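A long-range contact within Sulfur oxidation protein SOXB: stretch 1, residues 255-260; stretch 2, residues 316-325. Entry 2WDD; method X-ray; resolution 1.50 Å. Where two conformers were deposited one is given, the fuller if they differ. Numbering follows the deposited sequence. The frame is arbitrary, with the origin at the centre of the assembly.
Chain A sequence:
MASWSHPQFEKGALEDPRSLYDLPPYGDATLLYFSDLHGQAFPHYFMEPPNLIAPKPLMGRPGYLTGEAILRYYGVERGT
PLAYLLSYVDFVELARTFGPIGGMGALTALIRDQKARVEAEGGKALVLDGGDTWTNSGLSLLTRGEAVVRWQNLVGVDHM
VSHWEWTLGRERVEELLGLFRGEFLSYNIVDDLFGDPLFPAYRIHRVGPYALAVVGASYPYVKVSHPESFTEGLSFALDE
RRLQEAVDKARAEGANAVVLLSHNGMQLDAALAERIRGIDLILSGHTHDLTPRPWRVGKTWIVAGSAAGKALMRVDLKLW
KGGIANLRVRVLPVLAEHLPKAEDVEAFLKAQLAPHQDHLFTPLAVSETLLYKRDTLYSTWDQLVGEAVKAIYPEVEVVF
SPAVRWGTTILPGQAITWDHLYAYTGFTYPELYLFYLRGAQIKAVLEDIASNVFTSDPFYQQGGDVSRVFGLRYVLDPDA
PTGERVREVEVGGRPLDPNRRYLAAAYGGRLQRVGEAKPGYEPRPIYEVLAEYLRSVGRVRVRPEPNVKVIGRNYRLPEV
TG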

ATOM      1  N   ALA A 255       7.205  25.124 -17.686  1.00 20.45           N
ATOM      2  CA  ALA A 255       7.844  23.925 -17.144  1.00 19.73           C
ATOM      3  C   ALA A 255       8.713  23.245 -18.200  1.00 20.94           C
ATOM      4  O   ALA A 255       8.265  23.007 -19.313  1.00 19.34           O
ATOM      5  N   ASN A 256       9.945  22.910 -17.830  1.00 17.96           N
ATOM      6  CA  ASN A 256      10.853  22.205 -18.741  1.00 17.73           C
ATOM      7  C   ASN A 256      10.633  20.703 -18.604  1.00 20.54           C
ATOM      8  O   ASN A 256      10.745  19.959 -19.580  1.00 19.12           O
ATOM      9  N   ALA A 257      10.318  20.273 -17.384  1.00 16.22           N
ATOM     10  CA  ALA A 257      10.116  18.855 -17.097  1.00 15.14           C
ATOM     11  C   ALA A 257       8.852  18.672 -16.282  1.00 16.25           C
ATOM     12  O   ALA A 257       8.459  19.565 -15.538  1.00 16.61           O
ATOM     13  N   VAL A 258       8.225  17.510 -16.425  1.00 13.29           N
ATOM     14  CA  VAL A 258       6.976  17.236 -15.726  1.00 11.97           C
ATOM     15  C   VAL A 258       7.042  15.914 -14.971  1.00 14.33           C
ATOM     16  O   VAL A 258       7.354  14.877 -15.549  1.00 13.70           O
ATOM     17  N   VAL A 259       6.755  15.971 -13.679  1.00 10.71           N
ATOM     18  CA  VAL A 259       6.746  14.791 -12.820  0.50  9.46           C
ATOM     19  C   VAL A 259       5.311  14.570 -12.359  1.00 14.09           C
ATOM     20  O   VAL A 259       4.688  15.500 -11.850  1.00 12.97           O
ATOM     21  N   LEU A 260       4.798  13.351 -12.515  1.00 11.42           N
ATOM     22  CA  LEU A 260       3.455  13.036 -12.029  1.00 10.21           C
ATOM     23  C   LEU A 260       3.597  12.297 -10.695  1.00 11.98           C
ATOM     24  O   LEU A 260       4.172  11.223 -10.661  1.00 10.12           O
ATOM     25  N   ASP A 316      17.515  11.871  -8.422  1.00 11.85           N
ATOM     26  CA  ASP A 316      18.264  13.060  -8.834  1.00 12.18           C
ATOM     27  C   ASP A 316      18.081  13.252 -10.319  1.00 14.96           C
ATOM     28  O   ASP A 316      18.210  12.309 -11.086  1.00 14.22           O
ATOM     29  N   LEU A 317      17.695  14.460 -10.715  1.00 12.59           N
ATOM     30  CA  LEU A 317      17.400  14.749 -12.104  1.00 12.86           C
ATOM     31  C   LEU A 317      18.348  15.726 -12.782  1.00 15.67           C
ATOM     32  O   LEU A 317      18.572  16.838 -12.286  1.00 15.46           O
ATOM     33  N   LYS A 318      18.826  15.346 -13.964  1.00 13.75           N
ATOM     34  CA  LYS A 318      19.573  16.271 -14.805  1.00 13.98           C
ATOM     35  C   LYS A 318      18.515  16.730 -15.801  1.00 16.25           C
ATOM     36  O   LYS A 318      18.005  15.933 -16.589  1.00 15.52           O
ATOM     37  N   LEU A 319      18.159  18.004 -15.758  1.00 14.56           N
ATOM     38  CA  LEU A 319      17.117  18.499 -16.632  1.00 14.88           C
ATOM     39  C   LEU A 319      17.686  19.135 -17.890  1.00 19.09           C
ATOM     40  O   LEU A 319      18.869  19.492 -17.936  1.00 19.53           O
ATOM     41  N   TRP A 320      16.824  19.276 -18.890  1.00 15.18           N
ATOM     42  CA  TRP A 320      17.132  20.023 -20.102  1.00 14.76           C
ATOM     43  C   TRP A 320      15.893  20.812 -20.498  1.00 20.15           C
ATOM     44  O   TRP A 320      14.819  20.643 -19.902  1.00 18.39           O
ATOM     45  N   LYS A 321      16.041  21.707 -21.465  1.00 18.55           N
ATOM     46  CA  LYS A 321      14.934  22.560 -21.874  1.00 18.97           C
ATOM     47  C   LYS A 321      13.624  21.822 -22.131  1.00 22.49           C
ATOM     48  O   LYS A 321      12.548  22.358 -21.857  1.00 22.40           O
ATOM     49  N   GLY A 322      13.703  20.604 -22.662  1.00 18.33           N
ATOM     50  CA  GLY A 322      12.526  19.833 -23.010  1.00 17.87           C
ATOM     51  C   GLY A 322      12.174  18.624 -22.155  1.00 19.84           C
ATOM     52  O   GLY A 322      11.323  17.834 -22.552  1.00 20.27           O
ATOM     53  N   GLY A 323      12.830  18.445 -21.013  1.00 15.36           N
ATOM     54  CA  GLY A 323      12.497  17.301 -20.170  1.00 14.46           C
ATOM     55  C   GLY A 323      13.589  16.867 -19.222  1.00 15.25           C
ATOM     56  O   GLY A 323      14.332  17.687 -18.692  1.00 14.69           O
ATOM     57  N   ILE A 324      13.642  15.562 -18.958  1.00 12.03           N
ATOM     58  CA  ILE A 324      14.658  14.994 -18.083  1.00 11.78           C
ATOM     59  C   ILE A 324      15.722  14.363 -18.978  1.00 16.35           C
ATOM     60  O   ILE A 324      15.429  13.444 -19.753  1.00 17.36           O
ATOM     61  N   ALA A 325      16.943  14.889 -18.916  1.00 14.14           N
ATOM     62  CA  ALA A 325      18.022  14.350 -19.741  1.00 13.45           C
ATOM     63  C   ALA A 325      18.494  13.016 -19.191  1.00 17.24           C
ATOM     64  O   ALA A 325      18.725  12.059 -19.935  1.00 17.55           O
TER

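Packing of the hairpin at residues 316-325 against the strand at 257-260 and the loop before it, a contact that buries 292 Å² in total. Asp 316, the first residue of the stretch, lies out of reach. Leu 317 (chi1 m, chi2 t) points toward the first stretch and loosely meets Val 259 (chi1 t), CD1 to CG2 4.5 Å. Lys 318 is out of reach and exposed. Leu 319 repeats the m,t rotamer of Leu 317 and also points toward the first stretch, bringing CD2 to 3.9 Å from CB of Ala 257, a buried residue whose short side chain faces the hairpin. Trp 320 (chi1 p) points away; it contributes its backbone, with O lying 3.5 Å from CB of Asn 256. Lys 321 likewise points away, yet its carbonyl O accepts the one hydrogen bond between the stretches, from ND2 of Asn 256 at 2.9 Å and a nearly straight 163°. Asn 256 (chi1 m) thus ties its amide to the type I turn from Trp 320 to Gly 323, while its OD1 is satisfied elsewhere in the structure. Gly 322 has no side chain; a CB here would point away from the first stretch and clash with CH2 of Trp 320, at 2.7 Å. Gly 323 adopts backbone angles that call for glycine, since a CB would jam against the preceding carbonyl O. Its N lies 2.9 Å from O of Asn 256, but the poor angle rules out a hydrogen bond; its CA makes a CA-H...O contact with that same oxygen at 3.2 Å. Ile 324 (chi1 m, chi2 t) sets off sideways, but its end comes nearer, and CG1 reaches 4.1 Å from CB of Ala 257. That methyl therefore touches both Leu 319 and Ile 324. Ala 325 is out of reach of the first stretch.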

ATOM      1  CB  ALA A 255       6.796  22.948 -16.606  1.00 20.72           C
ATOM      2  CB  ASN A 256      12.306  22.525 -18.401  1.00 18.02           C
ATOM      3  CG  ASN A 256      12.622  23.996 -18.562  1.00 27.48           C
ATOM      4  OD1 ASN A 256      12.821  24.710 -17.583  1.00 24.41           O
ATOM      5  ND2 ASN A 256      12.587  24.469 -19.798  1.00 23.36           N
ATOM      6  CB  ALA A 257      11.310  18.288 -16.344  1.00 15.44           C
ATOM      7  CB  VAL A 258       5.786  17.253 -16.712  1.00 14.72           C
ATOM      8  CG1 VAL A 258       4.484  16.813 -16.014  1.00 13.77           C
ATOM      9  CG2 VAL A 258       5.624  18.645 -17.331  1.00 14.99           C
ATOM     10  CB  VAL A 259       7.649  15.003 -11.583  0.50 11.85           C
ATOM     11  CG1 VAL A 259       7.623  13.766 -10.665  0.50 11.81           C
ATOM     12  CG2 VAL A 259       9.074  15.362 -12.002  0.50 10.96           C
ATOM     13  CB  LEU A 260       2.687  12.150 -13.020  1.00  9.92           C
ATOM     14  CG  LEU A 260       1.287  11.718 -12.549  1.00 12.85           C
ATOM     15  CD1 LEU A 260       0.348  12.931 -12.514  1.00 13.07           C
ATOM     16  CD2 LEU A 260       0.720  10.639 -13.444  1.00 12.18           C
ATOM     17  CB  ASP A 316      19.743  12.906  -8.497  1.00 13.39           C
ATOM     18  CG  ASP A 316      19.970  12.583  -7.040  1.00 19.75           C
ATOM     19  OD1 ASP A 316      19.565  13.405  -6.198  1.00 20.34           O
ATOM     20  OD2 ASP A 316      20.537  11.510  -6.733  1.00 23.91           O
ATOM     21  CB  LEU A 317      15.990  15.333 -12.236  1.00 12.63           C
ATOM     22  CG  LEU A 317      14.860  14.568 -11.544  1.00 16.24           C
ATOM     23  CD1 LEU A 317      13.542  15.339 -11.641  1.00 16.78           C
ATOM     24  CD2 LEU A 317      14.740  13.176 -12.150  1.00 18.49           C
ATOM     25  CB  LYS A 318      20.674  15.549 -15.576  1.00 16.44           C
ATOM     26  CG  LYS A 318      21.990  15.518 -14.871  1.00 23.80           C
ATOM     27  CD  LYS A 318      23.034  14.899 -15.778  1.00 27.67           C
ATOM     28  CE  LYS A 318      24.404  14.924 -15.143  1.00 31.03           C
ATOM     29  NZ  LYS A 318      25.384  14.225 -16.023  1.00 31.10           N
ATOM     30  CB  LEU A 319      16.263  19.543 -15.895  1.00 16.04           C
ATOM     31  CG  LEU A 319      15.701  19.112 -14.531  1.00 19.95           C
ATOM     32  CD1 LEU A 319      14.971  20.270 -13.854  1.00 20.07           C
ATOM     33  CD2 LEU A 319      14.781  17.920 -14.697  1.00 21.44           C
ATOM     34  CB  TRP A 320      17.674  19.143 -21.233  1.00 12.70           C
ATOM     35  CG  TRP A 320      16.668  18.284 -21.944  1.00 12.99           C
ATOM     36  CD1 TRP A 320      16.127  17.105 -21.494  1.00 15.65           C
ATOM     37  CD2 TRP A 320      16.145  18.481 -23.266  1.00 12.89           C
ATOM     38  NE1 TRP A 320      15.288  16.577 -22.448  1.00 14.67           N
ATOM     39  CE2 TRP A 320      15.289  17.394 -23.549  1.00 16.22           C
ATOM     40  CE3 TRP A 320      16.343  19.456 -24.254  1.00 14.30           C
ATOM     41  CZ2 TRP A 320      14.610  17.267 -24.767  1.00 15.75           C
ATOM     42  CZ3 TRP A 320      15.647  19.339 -25.458  1.00 15.49           C
ATOM     43  CH2 TRP A 320      14.813  18.242 -25.712  1.00 16.26           C
ATOM     44  CB  LYS A 321      15.321  23.412 -23.087  1.00 22.08           C
ATOM     45  CG  LYS A 321      14.333  23.317 -24.243  1.00 38.63           C
ATOM     46  CD  LYS A 321      14.684  24.290 -25.364  1.00 49.52           C
ATOM     47  CE  LYS A 321      14.761  25.728 -24.860  1.00 56.48           C
ATOM     48  NZ  LYS A 321      15.209  26.678 -25.924  1.00 57.78           N
ATOM     49  CB  ILE A 324      14.054  13.939 -17.107  1.00 14.34           C
ATOM     50  CG1 ILE A 324      13.072  14.613 -16.144  1.00 14.08           C
ATOM     51  CG2 ILE A 324      15.173  13.220 -16.327  1.00 14.30           C
ATOM     52  CD1 ILE A 324      12.221  13.615 -15.334  1.00 15.46           C
ATOM     53  CB  ALA A 325      19.191  15.346 -19.802  1.00 13.93           C
TER